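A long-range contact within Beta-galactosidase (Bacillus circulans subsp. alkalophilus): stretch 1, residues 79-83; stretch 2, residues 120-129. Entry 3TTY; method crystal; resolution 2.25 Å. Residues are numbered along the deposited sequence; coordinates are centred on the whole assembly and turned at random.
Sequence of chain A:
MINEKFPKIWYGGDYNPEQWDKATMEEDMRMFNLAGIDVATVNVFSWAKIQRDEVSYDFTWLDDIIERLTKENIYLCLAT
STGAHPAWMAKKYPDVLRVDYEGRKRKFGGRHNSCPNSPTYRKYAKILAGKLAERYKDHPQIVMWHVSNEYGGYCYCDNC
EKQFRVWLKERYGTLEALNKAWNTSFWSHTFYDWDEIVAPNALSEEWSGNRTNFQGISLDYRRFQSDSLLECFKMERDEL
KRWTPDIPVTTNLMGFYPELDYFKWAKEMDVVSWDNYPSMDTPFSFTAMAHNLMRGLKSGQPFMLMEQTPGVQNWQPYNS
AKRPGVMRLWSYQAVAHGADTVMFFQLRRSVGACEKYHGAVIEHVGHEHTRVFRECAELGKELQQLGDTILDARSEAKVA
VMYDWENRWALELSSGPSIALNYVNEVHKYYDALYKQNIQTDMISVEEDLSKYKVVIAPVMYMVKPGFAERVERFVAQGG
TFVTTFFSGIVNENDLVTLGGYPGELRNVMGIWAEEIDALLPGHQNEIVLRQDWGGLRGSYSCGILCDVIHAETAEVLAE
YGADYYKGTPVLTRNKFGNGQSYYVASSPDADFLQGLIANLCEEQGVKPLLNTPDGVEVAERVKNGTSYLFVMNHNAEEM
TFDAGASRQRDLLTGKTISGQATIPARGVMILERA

Stretch 1, residues 79-83: ATSTG
Stretch 2 (120-129) TYRKYAKILA

A short irregular segment, 79-83, lies against one face of a helix that spans 120-129 and runs on at both ends. The register runs antiparallel in sequence: T80 CA is 5.3 Å from A129 CA, and T82 CA is 6.0 Å from A125 CA, so two residues of loop match one helical turn. Such close spacing suits alanine at both helix positions, where a lone CB leaves room for threonine methyls. Together the stretches bury 266 Å².

A79, extended at phi/psi -89/152, makes no contact and leads the chain in. T80 (-81/-11) sets its CB sideways to the helix; with chi1 p, its CG2 lies 4.0 Å from A129 CB, while its carbonyl O comes within 3.2 Å of L128 CD2. L128 points toward the loop in a t,p rotamer, which brings CD2 against the backbone of the turn. S81 takes a left-handed conformation (73/13), its CB sideways and 4.1 Å from L128 CD2; its chi1 of -112° lies between wells, and OG is hydrogen-bonded elsewhere in the structure.

T82 (-87/3) gives the most area of any residue here, 77 Å². Its CB points toward the helix and chi1 is again p. CG2 packs 3.8 Å from A125 CB and 4.3 Å from L128 CD2, so the methyl serves the apolar contact while OG1 is hydrogen-bonded elsewhere in the structure. T82 O lies 3.2 Å from Y121 OH, near the plane of the ring at its edge, as suits a phenol donor, although that proton has another acceptor within reach. Y121 uses chi1 t and chi2 73° to bring its hydroxyl in from a sideways CB. G83 (-75/-11) makes no contact.

Along the helix, A125 N to Y121 O (2.9 Å) and A129 N to A125 O (3.1 Å) are hydrogen bonds linking Y121, A125 and A129 in successive turns.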

# COMPACT_ATOMS: atom_id res chain seq x y z
N ALA A 79 36.12 11.16 -10.08
CA ALA A 79 35.11 11.47 -9.07
C ALA A 79 35.76 11.78 -7.71
O ALA A 79 36.84 11.30 -7.40
CB ALA A 79 34.10 10.33 -8.96
N THR A 80 35.08 12.58 -6.90
CA THR A 80 35.57 12.92 -5.56
C THR A 80 35.28 11.84 -4.52
O THR A 80 35.79 11.92 -3.40
CB THR A 80 34.94 14.22 -5.07
OG1 THR A 80 33.52 14.08 -5.07
CG2 THR A 80 35.33 15.37 -5.99
N SER A 81 34.44 10.86 -4.87
CA SER A 81 34.13 9.74 -3.97
C SER A 81 33.23 10.12 -2.80
O SER A 81 33.09 9.35 -1.86
CB SER A 81 35.41 9.11 -3.41
OG SER A 81 35.62 7.81 -3.90
N THR A 82 32.61 11.29 -2.86
CA THR A 82 31.79 11.74 -1.74
C THR A 82 30.33 11.28 -1.75
O THR A 82 29.55 11.65 -0.88
CB THR A 82 31.84 13.28 -1.61
OG1 THR A 82 31.36 13.88 -2.81
CG2 THR A 82 33.28 13.75 -1.33
N GLY A 83 29.94 10.46 -2.73
CA GLY A 83 28.56 10.01 -2.83
C GLY A 83 28.16 8.94 -1.82
O GLY A 83 26.99 8.62 -1.68
N THR A 120 30.31 17.29 9.98
CA THR A 120 31.30 16.26 9.72
C THR A 120 31.44 16.00 8.23
O THR A 120 32.54 16.02 7.69
CB THR A 120 30.99 14.97 10.46
OG1 THR A 120 31.11 15.22 11.86
CG2 THR A 120 31.96 13.87 10.03
N TYR A 121 30.32 15.77 7.56
CA TYR A 121 30.32 15.52 6.13
C TYR A 121 30.97 16.66 5.33
O TYR A 121 31.76 16.43 4.42
CB TYR A 121 28.90 15.27 5.63
CG TYR A 121 28.82 15.10 4.14
CD1 TYR A 121 29.28 13.94 3.53
CD2 TYR A 121 28.27 16.08 3.33
CE1 TYR A 121 29.20 13.77 2.17
CE2 TYR A 121 28.20 15.92 1.96
CZ TYR A 121 28.67 14.77 1.39
OH TYR A 121 28.61 14.60 0.03
N ARG A 122 30.61 17.89 5.65
CA ARG A 122 31.17 19.03 4.93
C ARG A 122 32.67 19.16 5.19
O ARG A 122 33.42 19.44 4.26
CB ARG A 122 30.43 20.32 5.26
CG ARG A 122 29.04 20.37 4.66
CD ARG A 122 28.59 21.80 4.44
NE ARG A 122 27.18 21.90 4.11
CZ ARG A 122 26.59 23.02 3.71
NH1 ARG A 122 27.31 24.14 3.59
NH2 ARG A 122 25.28 23.04 3.42
N LYS A 123 33.09 18.94 6.43
CA LYS A 123 34.52 18.95 6.77
C LYS A 123 35.33 17.94 5.96
O LYS A 123 36.30 18.30 5.30
CB LYS A 123 34.73 18.72 8.28
CG LYS A 123 36.18 18.64 8.71
CD LYS A 123 36.30 18.48 10.22
CE LYS A 123 37.74 18.19 10.64
NZ LYS A 123 37.86 17.97 12.13
N TYR A 124 34.94 16.67 5.97
CA TYR A 124 35.76 15.67 5.30
C TYR A 124 35.56 15.59 3.79
O TYR A 124 36.48 15.24 3.06
CB TYR A 124 35.60 14.30 5.96
CG TYR A 124 36.15 14.29 7.36
CD1 TYR A 124 37.52 14.43 7.59
CD2 TYR A 124 35.30 14.19 8.47
CE1 TYR A 124 38.03 14.43 8.87
CE2 TYR A 124 35.82 14.19 9.77
CZ TYR A 124 37.18 14.32 9.96
OH TYR A 124 37.71 14.34 11.24
N ALA A 125 34.37 15.95 3.32
CA ALA A 125 34.11 15.94 1.89
C ALA A 125 34.95 17.02 1.22
O ALA A 125 35.54 16.78 0.17
CB ALA A 125 32.62 16.12 1.59
N LYS A 126 35.01 18.21 1.82
CA LYS A 126 35.88 19.28 1.33
C LYS A 126 37.36 18.87 1.33
O LYS A 126 38.07 19.04 0.34
CB LYS A 126 35.70 20.55 2.16
CG LYS A 126 36.70 21.65 1.79
CD LYS A 126 36.27 23.02 2.31
CE LYS A 126 37.24 24.11 1.85
NZ LYS A 126 36.81 25.47 2.26
N ILE A 127 37.84 18.34 2.45
CA ILE A 127 39.21 17.87 2.50
C ILE A 127 39.51 16.82 1.42
O ILE A 127 40.51 16.93 0.71
CB ILE A 127 39.56 17.33 3.90
CG1 ILE A 127 39.53 18.48 4.91
CG2 ILE A 127 40.94 16.65 3.89
CD1 ILE A 127 39.86 18.08 6.34
N LEU A 128 38.63 15.83 1.27
CA LEU A 128 38.87 14.76 0.29
C LEU A 128 39.01 15.31 -1.14
O LEU A 128 39.95 14.97 -1.86
CB LEU A 128 37.79 13.69 0.34
CG LEU A 128 37.91 12.52 -0.64
CD1 LEU A 128 39.31 11.87 -0.60
CD2 LEU A 128 36.82 11.48 -0.38
N ALA A 129 38.07 16.15 -1.54
CA ALA A 129 38.11 16.77 -2.85
C ALA A 129 39.38 17.61 -3.00
O ALA A 129 40.02 17.60 -4.05
CB ALA A 129 36.87 17.64 -3.06